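Local coordinates for substrate binding periplasmic protein (Ralstonia solanacearum, PDB 3LOP) that binds leucine in the cleft between two alpha/beta lobes and probably serves as a periplasmic receptor for amino-acid uptake, at residues P13-Q18 and A51-Q56; E55-Q60 and P179-N184; G22-A27 and D281-A286; I6-S11 and A76-V81. All coordinates share one frame; numbering follows the deposited sequence.

Contact 1: P13-Q18 and A51-Q56; sequences PLSGSQ and ARDDEQ. With LEU (leucine), chain B.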
loop_
_atom_site.group_PDB
_atom_site.type_symbol
_atom_site.label_atom_id
_atom_site.label_comp_id
_atom_site.label_asym_id
_atom_site.label_seq_id
_atom_site.Cartn_x
_atom_site.Cartn_y
_atom_site.Cartn_z
ATOM N N PRO A 13 -4.745 -10.620 2.869
ATOM C CA PRO A 13 -4.003 -11.630 3.628
ATOM C C PRO A 13 -4.092 -11.456 5.136
ATOM O O PRO A 13 -3.511 -10.524 5.691
ATOM C CB PRO A 13 -2.567 -11.463 3.126
ATOM C CG PRO A 13 -2.719 -10.754 1.802
ATOM C CD PRO A 13 -3.822 -9.789 2.079
ATOM N N LEU A 14 -4.811 -12.359 5.794
ATOM C CA LEU A 14 -4.939 -12.306 7.244
ATOM C C LEU A 14 -4.070 -13.395 7.873
ATOM O O LEU A 14 -3.891 -13.442 9.088
ATOM C CB LEU A 14 -6.409 -12.444 7.656
ATOM C CG LEU A 14 -7.278 -11.259 7.205
ATOM C CD1 LEU A 14 -8.735 -11.524 7.543
ATOM C CD2 LEU A 14 -6.800 -9.981 7.882
ATOM N N SER A 15 -3.524 -14.262 7.024
ATOM C CA SER A 15 -2.627 -15.327 7.461
ATOM C C SER A 15 -1.557 -15.473 6.381
ATOM O O SER A 15 -1.709 -14.952 5.273
ATOM C CB SER A 15 -3.388 -16.648 7.649
ATOM O OG SER A 15 -3.946 -17.109 6.435
ATOM N N GLY A 16 -0.471 -16.163 6.700
ATOM C CA GLY A 16 0.584 -16.329 5.718
ATOM C C GLY A 16 1.624 -15.228 5.784
ATOM O O GLY A 16 1.604 -14.386 6.686
ATOM N N SER A 17 2.529 -15.227 4.809
ATOM C CA SER A 17 3.620 -14.260 4.745
ATOM C C SER A 17 3.219 -12.789 4.749
ATOM O O SER A 17 3.966 -11.936 5.236
ATOM C CB SER A 17 4.478 -14.539 3.511
ATOM O OG SER A 17 5.574 -13.646 3.450
ATOM N N GLN A 18 2.044 -12.494 4.206
ATOM C CA GLN A 18 1.553 -11.123 4.126
ATOM C C GLN A 18 0.546 -10.752 5.208
ATOM O O GLN A 18 -0.056 -9.682 5.151
ATOM C CB GLN A 18 0.921 -10.892 2.753
ATOM C CG GLN A 18 1.921 -10.615 1.650
ATOM C CD GLN A 18 2.369 -9.168 1.637
ATOM O OE1 GLN A 18 2.996 -8.683 2.580
ATOM N NE2 GLN A 18 2.032 -8.464 0.567
ATOM N N ALA A 51 -14.792 -8.759 5.873
ATOM C CA ALA A 51 -13.473 -9.096 5.358
ATOM C C ALA A 51 -13.301 -10.600 5.214
ATOM O O ALA A 51 -13.993 -11.377 5.869
ATOM C CB ALA A 51 -12.396 -8.537 6.286
ATOM N N ARG A 52 -12.389 -11.007 4.337
ATOM C CA ARG A 52 -12.119 -12.424 4.141
ATOM C C ARG A 52 -10.659 -12.623 3.783
ATOM O O ARG A 52 -10.090 -11.899 2.964
ATOM C CB ARG A 52 -13.015 -13.024 3.053
ATOM C CG ARG A 52 -12.982 -14.555 3.018
ATOM C CD ARG A 52 -14.155 -15.115 2.234
ATOM N NE ARG A 52 -15.418 -14.756 2.869
ATOM C CZ ARG A 52 -16.609 -14.895 2.300
ATOM N NH1 ARG A 52 -16.706 -15.395 1.078
ATOM N NH2 ARG A 52 -17.701 -14.506 2.943
ATOM N N ASP A 53 -10.061 -13.613 4.428
ATOM C CA ASP A 53 -8.662 -13.957 4.237
ATOM C C ASP A 53 -8.449 -14.626 2.880
ATOM O O ASP A 53 -9.157 -15.571 2.540
ATOM C CB ASP A 53 -8.259 -14.906 5.374
ATOM C CG ASP A 53 -6.780 -15.251 5.385
ATOM O OD1 ASP A 53 -5.991 -14.674 4.608
ATOM O OD2 ASP A 53 -6.405 -16.115 6.205
ATOM N N ASP A 54 -7.501 -14.120 2.093
ATOM C CA ASP A 54 -7.196 -14.754 0.816
ATOM C C ASP A 54 -5.779 -15.323 0.817
ATOM O O ASP A 54 -5.357 -15.934 -0.162
ATOM C CB ASP A 54 -7.391 -13.803 -0.385
ATOM C CG ASP A 54 -6.587 -12.517 -0.283
ATOM O OD1 ASP A 54 -5.557 -12.476 0.420
ATOM O OD2 ASP A 54 -6.991 -11.541 -0.953
ATOM N N GLU A 55 -5.059 -15.135 1.925
ATOM C CA GLU A 55 -3.690 -15.643 2.065
ATOM C C GLU A 55 -2.803 -15.136 0.928
ATOM O O GLU A 55 -1.742 -15.694 0.655
ATOM C CB GLU A 55 -3.705 -17.180 2.059
ATOM C CG GLU A 55 -4.578 -17.809 3.143
ATOM C CD GLU A 55 -4.672 -19.324 3.027
ATOM O OE1 GLU A 55 -3.622 -19.997 3.106
ATOM O OE2 GLU A 55 -5.797 -19.845 2.858
ATOM N N GLN A 56 -3.244 -14.048 0.302
ATOM C CA GLN A 56 -2.588 -13.434 -0.853
ATOM C C GLN A 56 -2.497 -14.402 -2.031
ATOM O O GLN A 56 -1.688 -14.220 -2.939
ATOM C CB GLN A 56 -1.191 -12.882 -0.532
ATOM C CG GLN A 56 -0.816 -11.778 -1.538
ATOM C CD GLN A 56 0.644 -11.375 -1.530
ATOM O OE1 GLN A 56 1.541 -12.220 -1.468
ATOM N NE2 GLN A 56 0.891 -10.079 -1.631
HETATM N N LEU B . 0.153 -4.867 -2.296
HETATM C CA LEU B . 1.408 -5.525 -1.836
HETATM C C LEU B . 1.789 -5.015 -0.460
HETATM O O LEU B . 2.550 -5.727 0.224
HETATM C CB LEU B . 2.524 -5.222 -2.819
HETATM C CG LEU B . 1.960 -5.500 -4.208
HETATM C CD1 LEU B . 2.433 -4.501 -5.167
HETATM C CD2 LEU B . 2.321 -6.866 -4.636
HETATM O OXT LEU B . 1.323 -3.913 -0.091
HETATM O O HOH W 1 -0.055 -14.055 3.006
#
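Leu-14 and Ser-15 meet the carboxylate of Asp-53 where two loops leave the C-terminal ends of neighbouring parallel strands in one lobe of the periplasmic binding protein fold. Asp-53 opens an Asx turn there, its CG anti to its own backbone N (chi1 -174°). Two N-H groups grip its OD1 from opposite faces of the carboxylate plane: Leu-14 N approaches Asp-53 OD1 at 2.9 Å in a nearly straight bond, while Glu-55 N closes the turn over the other face. Asp-53 OD2 accepts from Ser-15 OG at 2.7 Å through its syn lone pair, the side of the other oxygen, and this bond together with the two at OD1 fixes the rotation of the carboxylate. The side chains of Leu-14 and Asp-53 run past each other, pointing opposite ways, Leu-14 CB lying 3.6 Å from Asp-53 CG. The Pro-13 ring runs side by side with Asp-54 and crosses Gln-56 obliquely, with Pro-13 CG 3.5 Å from Gln-56 CB. A water accepts from Gln-18 N and lies within bonding distance of Ser-15 O. Gln-18, bent at chi2 (-82°), leads from this loop into the pocket, where its NE2 donates to O of the bound leucine at 2.8 Å and 172°.

Contact 2: E55-Q60 and P179-N184; sequences EQKIEQ and PRNTAN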
loop_
_atom_site.group_PDB
_atom_site.type_symbol
_atom_site.label_atom_id
_atom_site.label_comp_id
_atom_site.label_asym_id
_atom_site.label_seq_id
_atom_site.Cartn_x
_atom_site.Cartn_y
_atom_site.Cartn_z
ATOM N N GLU A 55 -5.059 -15.135 1.925
ATOM C CA GLU A 55 -3.690 -15.643 2.065
ATOM C C GLU A 55 -2.803 -15.136 0.928
ATOM O O GLU A 55 -1.742 -15.694 0.655
ATOM C CB GLU A 55 -3.705 -17.180 2.059
ATOM C CG GLU A 55 -4.578 -17.809 3.143
ATOM C CD GLU A 55 -4.672 -19.324 3.027
ATOM O OE1 GLU A 55 -3.622 -19.997 3.106
ATOM O OE2 GLU A 55 -5.797 -19.845 2.858
ATOM N N GLN A 56 -3.244 -14.048 0.302
ATOM C CA GLN A 56 -2.588 -13.434 -0.853
ATOM C C GLN A 56 -2.497 -14.402 -2.031
ATOM O O GLN A 56 -1.688 -14.220 -2.939
ATOM C CB GLN A 56 -1.191 -12.882 -0.532
ATOM C CG GLN A 56 -0.816 -11.778 -1.538
ATOM C CD GLN A 56 0.644 -11.375 -1.530
ATOM O OE1 GLN A 56 1.541 -12.220 -1.468
ATOM N NE2 GLN A 56 0.891 -10.079 -1.631
ATOM N N LYS A 57 -3.328 -15.439 -2.007
ATOM C CA LYS A 57 -3.362 -16.397 -3.105
ATOM C C LYS A 57 -4.237 -15.764 -4.181
ATOM O O LYS A 57 -5.393 -15.432 -3.939
ATOM C CB LYS A 57 -3.955 -17.724 -2.639
ATOM C CG LYS A 57 -3.072 -18.456 -1.645
ATOM C CD LYS A 57 -3.700 -19.758 -1.184
ATOM C CE LYS A 57 -2.767 -20.500 -0.239
ATOM N NZ LYS A 57 -3.328 -21.805 0.188
ATOM N N ILE A 58 -3.670 -15.586 -5.369
ATOM C CA ILE A 58 -4.379 -14.947 -6.470
ATOM C C ILE A 58 -5.774 -15.509 -6.749
ATOM O O ILE A 58 -6.744 -14.750 -6.858
ATOM C CB ILE A 58 -3.531 -15.007 -7.756
ATOM C CG1 ILE A 58 -2.174 -14.348 -7.497
ATOM C CG2 ILE A 58 -4.246 -14.288 -8.895
ATOM C CD1 ILE A 58 -1.164 -14.572 -8.596
ATOM N N GLU A 59 -5.879 -16.829 -6.866
ATOM C CA GLU A 59 -7.168 -17.454 -7.137
ATOM C C GLU A 59 -8.160 -17.257 -5.997
ATOM O O GLU A 59 -9.367 -17.165 -6.232
ATOM C CB GLU A 59 -6.999 -18.953 -7.402
ATOM C CG GLU A 59 -6.241 -19.291 -8.674
ATOM C CD GLU A 59 -6.278 -20.776 -8.991
ATOM O OE1 GLU A 59 -7.389 -21.313 -9.192
ATOM O OE2 GLU A 59 -5.200 -21.409 -9.038
ATOM N N GLN A 60 -7.658 -17.194 -4.767
ATOM C CA GLN A 60 -8.537 -17.016 -3.616
ATOM C C GLN A 60 -9.060 -15.585 -3.542
ATOM O O GLN A 60 -10.169 -15.357 -3.070
ATOM C CB GLN A 60 -7.815 -17.385 -2.319
ATOM C CG GLN A 60 -8.765 -17.601 -1.147
ATOM C CD GLN A 60 -9.794 -18.691 -1.422
ATOM O OE1 GLN A 60 -9.442 -19.835 -1.710
ATOM N NE2 GLN A 60 -11.073 -18.337 -1.336
ATOM N N PRO A 179 10.611 -15.889 -4.241
ATOM C CA PRO A 179 9.239 -16.327 -4.543
ATOM C C PRO A 179 8.137 -15.562 -3.813
ATOM O O PRO A 179 8.251 -15.292 -2.620
ATOM C CB PRO A 179 9.249 -17.805 -4.146
ATOM C CG PRO A 179 10.709 -18.180 -4.172
ATOM C CD PRO A 179 11.369 -16.972 -3.596
ATOM N N ARG A 180 7.064 -15.228 -4.528
ATOM C CA ARG A 180 5.955 -14.506 -3.913
ATOM C C ARG A 180 5.328 -15.357 -2.811
ATOM O O ARG A 180 5.365 -16.588 -2.860
ATOM C CB ARG A 180 4.885 -14.145 -4.956
ATOM C CG ARG A 180 3.873 -15.255 -5.249
ATOM C CD ARG A 180 2.940 -14.877 -6.392
ATOM N NE ARG A 180 2.232 -13.621 -6.152
ATOM C CZ ARG A 180 1.145 -13.494 -5.395
ATOM N NH1 ARG A 180 0.615 -14.551 -4.792
ATOM N NH2 ARG A 180 0.588 -12.302 -5.242
ATOM N N ASN A 181 4.757 -14.683 -1.822
ATOM C CA ASN A 181 4.102 -15.334 -0.695
ATOM C C ASN A 181 5.065 -16.119 0.188
ATOM O O ASN A 181 4.663 -17.032 0.910
ATOM C CB ASN A 181 2.975 -16.245 -1.186
ATOM C CG ASN A 181 1.625 -15.847 -0.621
ATOM O OD1 ASN A 181 1.507 -14.845 0.089
ATOM N ND2 ASN A 181 0.598 -16.629 -0.930
ATOM N N THR A 182 6.342 -15.761 0.120
ATOM C CA THR A 182 7.359 -16.404 0.942
ATOM C C THR A 182 8.350 -15.335 1.365
ATOM O O THR A 182 8.261 -14.185 0.934
ATOM C CB THR A 182 8.166 -17.474 0.172
ATOM O OG1 THR A 182 9.126 -16.826 -0.673
ATOM C CG2 THR A 182 7.253 -18.340 -0.674
ATOM N N ALA A 183 9.290 -15.731 2.213
ATOM C CA ALA A 183 10.342 -14.841 2.676
ATOM C C ALA A 183 11.660 -15.569 2.419
ATOM O O ALA A 183 12.642 -15.372 3.131
ATOM C CB ALA A 183 10.176 -14.549 4.162
ATOM N N ASN A 184 11.668 -16.420 1.397
ATOM C CA ASN A 184 12.864 -17.183 1.047
ATOM C C ASN A 184 13.810 -16.319 0.225
ATOM O O ASN A 184 13.866 -16.421 -1.003
ATOM C CB ASN A 184 12.485 -18.443 0.265
ATOM C CG ASN A 184 11.621 -19.392 1.078
ATOM O OD1 ASN A 184 11.802 -19.528 2.288
ATOM N ND2 ASN A 184 10.689 -20.063 0.414
#
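Arg-180 and Asn-181 reach Gln-56 and Glu-55 across the ligand cleft from the two central positions of a type II beta turn, Pro-179 to Thr-182, so this contact joins the two lobes of the periplasmic binding protein fold. The Arg-180 CB points toward segment 55-60, and its CG sits between the backbone N and the carbonyl carbon (chi1 84°). The chain then bends at chi3, and NE turns to a salt bridge with Asp-151 of its own lobe. Beyond NE, Ile-58 CG1 stands over one face of the guanidinium, offset toward the rim and 4.0 Å from Arg-180 CZ. The tip of the Gln-56 amide comes over the opposite face, toward its rim, the two planes 37° apart. At the edge, Arg-180 NH1 donates to Gln-56 O at 3.0 Å, with the oxygen in the guanidinium plane and the bond almost straight. NH2, at the tip, lies 3.8 Å from Gln-56 CD. The main-chain carbonyls of Glu-55 and Gln-56 thus receive a donor each from the other lobe, as expected of the closed, liganded form. The second donor is Asn-181 ND2, 3.0 Å from Glu-55 O, which lies in its amide plane.

Contact 3: G22-A27 and D281-A286; sequences GRALNA and DLSFRA. With LEU (leucine), chain B.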
loop_
_atom_site.group_PDB
_atom_site.type_symbol
_atom_site.label_atom_id
_atom_site.label_comp_id
_atom_site.label_asym_id
_atom_site.label_seq_id
_atom_site.Cartn_x
_atom_site.Cartn_y
_atom_site.Cartn_z
ATOM N N GLY A 22 -1.939 -7.358 5.602
ATOM C CA GLY A 22 -3.382 -7.472 5.480
ATOM C C GLY A 22 -4.110 -7.113 6.763
ATOM O O GLY A 22 -5.126 -6.417 6.732
ATOM N N ARG A 23 -3.598 -7.588 7.894
ATOM C CA ARG A 23 -4.226 -7.300 9.179
ATOM C C ARG A 23 -4.237 -5.804 9.455
ATOM O O ARG A 23 -5.211 -5.278 9.991
ATOM C CB ARG A 23 -3.488 -8.013 10.312
ATOM C CG ARG A 23 -3.536 -9.526 10.249
ATOM C CD ARG A 23 -2.583 -10.108 11.276
ATOM N NE ARG A 23 -2.405 -11.544 11.108
ATOM C CZ ARG A 23 -1.416 -12.239 11.659
ATOM N NH1 ARG A 23 -0.515 -11.626 12.415
ATOM N NH2 ARG A 23 -1.320 -13.542 11.446
ATOM N N ALA A 24 -3.158 -5.116 9.088
ATOM C CA ALA A 24 -3.062 -3.675 9.318
ATOM C C ALA A 24 -4.055 -2.891 8.464
ATOM O O ALA A 24 -4.704 -1.964 8.951
ATOM C CB ALA A 24 -1.646 -3.194 9.043
ATOM N N LEU A 25 -4.167 -3.255 7.191
ATOM C CA LEU A 25 -5.102 -2.573 6.303
ATOM C C LEU A 25 -6.530 -2.790 6.798
ATOM O O LEU A 25 -7.338 -1.862 6.816
ATOM C CB LEU A 25 -4.948 -3.094 4.873
ATOM C CG LEU A 25 -3.653 -2.645 4.191
ATOM C CD1 LEU A 25 -3.348 -3.550 3.021
ATOM C CD2 LEU A 25 -3.783 -1.197 3.731
ATOM N N ASN A 26 -6.840 -4.018 7.205
ATOM C CA ASN A 26 -8.171 -4.311 7.713
ATOM C C ASN A 26 -8.420 -3.563 9.022
ATOM O O ASN A 26 -9.498 -3.012 9.234
ATOM C CB ASN A 26 -8.340 -5.809 7.950
ATOM C CG ASN A 26 -9.639 -6.136 8.658
ATOM O OD1 ASN A 26 -10.727 -5.978 8.098
ATOM N ND2 ASN A 26 -9.535 -6.576 9.903
ATOM N N ALA A 27 -7.420 -3.543 9.898
ATOM C CA ALA A 27 -7.561 -2.857 11.177
ATOM C C ALA A 27 -7.838 -1.369 10.982
ATOM O O ALA A 27 -8.660 -0.787 11.688
ATOM C CB ALA A 27 -6.306 -3.045 12.014
ATOM N N ASP A 281 -2.771 -1.048 16.138
ATOM C CA ASP A 281 -1.575 -0.234 16.307
ATOM C C ASP A 281 -1.442 0.765 15.165
ATOM O O ASP A 281 -1.748 0.455 14.012
ATOM C CB ASP A 281 -0.321 -1.112 16.351
ATOM C CG ASP A 281 -0.231 -1.939 17.618
ATOM O OD1 ASP A 281 -0.336 -1.358 18.719
ATOM O OD2 ASP A 281 -0.044 -3.168 17.514
ATOM N N LEU A 282 -0.993 1.970 15.492
ATOM C CA LEU A 282 -0.792 3.005 14.492
ATOM C C LEU A 282 0.390 2.574 13.626
ATOM O O LEU A 282 1.461 2.258 14.146
ATOM C CB LEU A 282 -0.481 4.336 15.181
ATOM C CG LEU A 282 -0.072 5.530 14.316
ATOM C CD1 LEU A 282 -1.200 5.900 13.362
ATOM C CD2 LEU A 282 0.270 6.707 15.223
ATOM N N SER A 283 0.189 2.542 12.312
ATOM C CA SER A 283 1.244 2.152 11.381
ATOM C C SER A 283 0.916 2.713 10.011
ATOM O O SER A 283 -0.209 3.144 9.766
ATOM C CB SER A 283 1.341 0.629 11.274
ATOM O OG SER A 283 0.210 0.099 10.598
ATOM N N PHE A 284 1.895 2.695 9.115
ATOM C CA PHE A 284 1.670 3.200 7.771
ATOM C C PHE A 284 0.533 2.466 7.063
ATOM O O PHE A 284 -0.360 3.103 6.506
ATOM C CB PHE A 284 2.954 3.103 6.940
ATOM C CG PHE A 284 3.792 4.355 6.968
ATOM C CD1 PHE A 284 3.413 5.478 6.236
ATOM C CD2 PHE A 284 4.951 4.415 7.736
ATOM C CE1 PHE A 284 4.179 6.647 6.268
ATOM C CE2 PHE A 284 5.725 5.577 7.776
ATOM C CZ PHE A 284 5.337 6.694 7.040
ATOM N N ARG A 285 0.546 1.135 7.091
ATOM C CA ARG A 285 -0.506 0.389 6.410
ATOM C C ARG A 285 -1.869 0.550 7.082
ATOM O O ARG A 285 -2.896 0.506 6.409
ATOM C CB ARG A 285 -0.137 -1.097 6.286
ATOM C CG ARG A 285 1.217 -1.377 5.605
ATOM C CD ARG A 285 1.526 -0.439 4.432
ATOM N NE ARG A 285 0.662 -0.612 3.261
ATOM C CZ ARG A 285 0.804 -1.564 2.339
ATOM N NH1 ARG A 285 1.778 -2.464 2.433
ATOM N NH2 ARG A 285 -0.018 -1.595 1.295
ATOM N N ALA A 286 -1.895 0.750 8.397
ATOM C CA ALA A 286 -3.174 0.937 9.078
ATOM C C ALA A 286 -3.742 2.292 8.662
ATOM O O ALA A 286 -4.953 2.448 8.481
ATOM C CB ALA A 286 -2.985 0.878 10.592
HETATM N N LEU B . 0.153 -4.867 -2.296
HETATM C CA LEU B . 1.408 -5.525 -1.836
HETATM C C LEU B . 1.789 -5.015 -0.460
HETATM O O LEU B . 2.550 -5.727 0.224
HETATM C CB LEU B . 2.524 -5.222 -2.819
HETATM C CG LEU B . 1.960 -5.500 -4.208
HETATM C CD1 LEU B . 2.433 -4.501 -5.167
HETATM C CD2 LEU B . 2.321 -6.866 -4.636
HETATM O OXT LEU B . 1.323 -3.913 -0.091
#
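Arg-285 sets CG anti to its carbonyl carbon (chi1 -55°) and then bends at chi2 and again at chi3 (-68°), which turns its chain toward the ligand. Leu-25 also carries CG anti to the carbonyl carbon, and its chi2 of 161° then sets CD1, which lies over one face of the Arg-285 guanidinium, on the NH2 side. The contact is a helix-helix packing within one lobe of the periplasmic binding protein fold, between the first helix, 19-38, and the N-terminal turn of helix 284-303, and it opens onto the ligand pocket. Small residues let the backbones come close. Ala-24 CB rests 3.8 Å from Arg-285 CB, and Ala-24 O accepts a CA-H...O contact from Ala-286 CA at 3.3 Å. Leu-25 starts out pointing away from helix 284-303, yet its far end returns, with CD2 3.3 Å from Arg-285 O and CD1 4.2 Å from Arg-285 NH2. Ser-283 is the N-cap of helix 284-303; its OG accepts from Ala-286 N at 3.1 Å, and Asp-232 takes the N-H of Arg-285. The guanidinium has a second charged partner, since its NE forms a salt bridge with Glu-288, which probably helps hold the group in place. A magnesium ion lies about 4 Å from the Arg-285 side chain. The bound leucine approaches the edge of the guanidinium, and one carboxylate oxygen takes two N-H groups: OXT lies 2.9 Å from Arg-285 NH1 and 3.0 Å from Arg-285 NH2.

Contact 4: I6-S11 and A76-V81; sequences ISVIQS and ALLTVV. With LEU (leucine), chain B.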
loop_
_atom_site.group_PDB
_atom_site.type_symbol
_atom_site.label_atom_id
_atom_site.label_comp_id
_atom_site.label_asym_id
_atom_site.label_seq_id
_atom_site.Cartn_x
_atom_site.Cartn_y
_atom_site.Cartn_z
ATOM N N ILE A 6 -25.212 -0.589 5.125
ATOM C CA ILE A 6 -24.500 -0.377 3.871
ATOM C C ILE A 6 -23.239 -1.214 4.041
ATOM O O ILE A 6 -22.451 -0.975 4.957
ATOM C CB ILE A 6 -24.112 1.100 3.675
ATOM C CG1 ILE A 6 -25.374 1.955 3.555
ATOM C CG2 ILE A 6 -23.237 1.243 2.433
ATOM C CD1 ILE A 6 -25.104 3.441 3.458
ATOM N N SER A 7 -23.053 -2.201 3.175
ATOM C CA SER A 7 -21.894 -3.077 3.287
ATOM C C SER A 7 -20.727 -2.748 2.378
ATOM O O SER A 7 -20.900 -2.271 1.255
ATOM C CB SER A 7 -22.314 -4.531 3.059
ATOM O OG SER A 7 -23.162 -4.984 4.103
ATOM N N VAL A 8 -19.533 -3.016 2.897
ATOM C CA VAL A 8 -18.278 -2.806 2.188
ATOM C C VAL A 8 -17.478 -4.084 2.423
ATOM O O VAL A 8 -17.524 -4.652 3.516
ATOM C CB VAL A 8 -17.504 -1.598 2.767
ATOM C CG1 VAL A 8 -16.156 -1.454 2.072
ATOM C CG2 VAL A 8 -18.324 -0.326 2.593
ATOM N N ILE A 9 -16.760 -4.551 1.409
ATOM C CA ILE A 9 -15.984 -5.779 1.572
ATOM C C ILE A 9 -14.483 -5.607 1.373
ATOM O O ILE A 9 -14.022 -4.637 0.775
ATOM C CB ILE A 9 -16.474 -6.891 0.613
ATOM C CG1 ILE A 9 -16.340 -6.437 -0.841
ATOM C CG2 ILE A 9 -17.923 -7.252 0.931
ATOM C CD1 ILE A 9 -16.607 -7.548 -1.846
ATOM N N GLN A 10 -13.732 -6.567 1.900
ATOM C CA GLN A 10 -12.280 -6.587 1.788
ATOM C C GLN A 10 -11.807 -8.023 1.641
ATOM O O GLN A 10 -12.307 -8.917 2.320
ATOM C CB GLN A 10 -11.600 -6.031 3.045
ATOM C CG GLN A 10 -11.561 -4.530 3.211
ATOM C CD GLN A 10 -10.675 -4.137 4.380
ATOM O OE1 GLN A 10 -10.802 -4.685 5.474
ATOM N NE2 GLN A 10 -9.770 -3.192 4.154
ATOM N N SER A 11 -10.855 -8.240 0.741
ATOM C CA SER A 11 -10.245 -9.552 0.579
ATOM C C SER A 11 -8.778 -9.216 0.734
ATOM O O SER A 11 -8.248 -8.394 -0.007
ATOM C CB SER A 11 -10.487 -10.149 -0.811
ATOM O OG SER A 11 -9.865 -11.429 -0.899
ATOM N N ALA A 76 -18.978 -1.446 -2.451
ATOM C CA ALA A 76 -17.596 -1.275 -2.877
ATOM C C ALA A 76 -16.659 -2.261 -2.190
ATOM O O ALA A 76 -17.018 -2.888 -1.189
ATOM C CB ALA A 76 -17.134 0.156 -2.596
ATOM N N LEU A 77 -15.462 -2.387 -2.759
ATOM C CA LEU A 77 -14.393 -3.256 -2.267
ATOM C C LEU A 77 -13.225 -2.354 -1.857
ATOM O O LEU A 77 -12.927 -1.375 -2.541
ATOM C CB LEU A 77 -13.948 -4.210 -3.383
ATOM C CG LEU A 77 -12.689 -5.065 -3.195
ATOM C CD1 LEU A 77 -12.903 -6.101 -2.095
ATOM C CD2 LEU A 77 -12.370 -5.759 -4.507
ATOM N N LEU A 78 -12.564 -2.688 -0.749
ATOM C CA LEU A 78 -11.444 -1.893 -0.242
ATOM C C LEU A 78 -10.105 -2.610 -0.121
ATOM O O LEU A 78 -10.043 -3.801 0.181
ATOM C CB LEU A 78 -11.769 -1.347 1.153
ATOM C CG LEU A 78 -12.674 -0.140 1.370
ATOM C CD1 LEU A 78 -12.925 0.026 2.869
ATOM C CD2 LEU A 78 -12.013 1.111 0.803
ATOM N N THR A 79 -9.044 -1.840 -0.347
ATOM C CA THR A 79 -7.645 -2.249 -0.201
ATOM C C THR A 79 -7.191 -3.693 -0.423
ATOM O O THR A 79 -6.684 -4.337 0.499
ATOM C CB THR A 79 -7.140 -1.834 1.196
ATOM O OG1 THR A 79 -7.807 -2.618 2.196
ATOM C CG2 THR A 79 -7.442 -0.362 1.454
ATOM N N VAL A 80 -7.346 -4.204 -1.638
ATOM C CA VAL A 80 -6.888 -5.557 -1.926
ATOM C C VAL A 80 -5.361 -5.509 -1.994
ATOM O O VAL A 80 -4.782 -4.560 -2.531
ATOM C CB VAL A 80 -7.462 -6.070 -3.267
ATOM C CG1 VAL A 80 -6.811 -7.390 -3.653
ATOM C CG2 VAL A 80 -8.966 -6.253 -3.139
ATOM N N VAL A 81 -4.713 -6.528 -1.442
ATOM C CA VAL A 81 -3.254 -6.594 -1.413
ATOM C C VAL A 81 -2.668 -7.468 -2.516
ATOM O O VAL A 81 -3.191 -8.541 -2.816
ATOM C CB VAL A 81 -2.767 -7.140 -0.051
ATOM C CG1 VAL A 81 -1.256 -7.334 -0.065
ATOM C CG2 VAL A 81 -3.181 -6.195 1.063
HETATM N N LEU B . 0.153 -4.867 -2.296
HETATM C CA LEU B . 1.408 -5.525 -1.836
HETATM C C LEU B . 1.789 -5.015 -0.460
HETATM O O LEU B . 2.550 -5.727 0.224
HETATM C CB LEU B . 2.524 -5.222 -2.819
HETATM C CG LEU B . 1.960 -5.500 -4.208
HETATM C CD1 LEU B . 2.433 -4.501 -5.167
HETATM C CD2 LEU B . 2.321 -6.866 -4.636
HETATM O OXT LEU B . 1.323 -3.913 -0.091
#
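Ile-9 and Leu-77 pair in register at the middle of two neighbouring parallel strands, 6-12 and 74-78, in the Rossmann-like sheet of one lobe. This is the tight part of a wholly buried contact, where the short strand segments run at 39° to each other. Ile-9 N donates to Ala-76 O at 3.1 Å, and Leu-78 N returns a bond to Ile-9 O at 2.9 Å, so the backbone of Ile-9 is held on both its N-H and its C=O. On the face shared by Ile-9 and Leu-77, which helix 58-71 covers, Ile-9 CG1 sits between the backbone N and the carbonyl carbon (chi1 60°), which sets it against Leu-77 CD1 at 3.7 Å. On the other face, beneath helices 19-38 and 284-303, Val-8 CG1 meets Leu-78 CD1 at 3.6 Å, and the aliphatic part of Gln-10 crosses Leu-78, its CG 3.8 Å from Leu-78 CB. The loose part begins at Thr-79, which, with a positive phi of 30°, turns the chain out of strand pairing. Ser-11 O then faces Val-80 CA at 3.7 Å rather than an N-H, and Ser-11 N is buried with no hydrogen-bond partner. Ser-11 OG, by contrast, is bonded to Asp-54 and Asn-64. Leaving the sheet in this way carries the chain to the pocket, where Val-81 CG1 lies 3.6 Å from N of the bound leucine.

From the N terminus, strand 6-12 opens contact 4, which closes when residues 76-81 return beside it. Contact 1 falls wholly within that loop, joining 13-18 to the end of strand 47-53, the neighbour of strand 6-12 on its other side. Contact 3 starts at 22-27, within the loops of contacts 1 and 4, and closes only at 281-286, so it crosses both. Contact 2 begins on Glu-55 and Gln-56, shared with contact 1, crosses contact 4 and closes at 179-184, within the span of contact 3. Contacts 1, 3 and 4 knit one lobe and touch the leucine; contact 2 ties that lobe to the other.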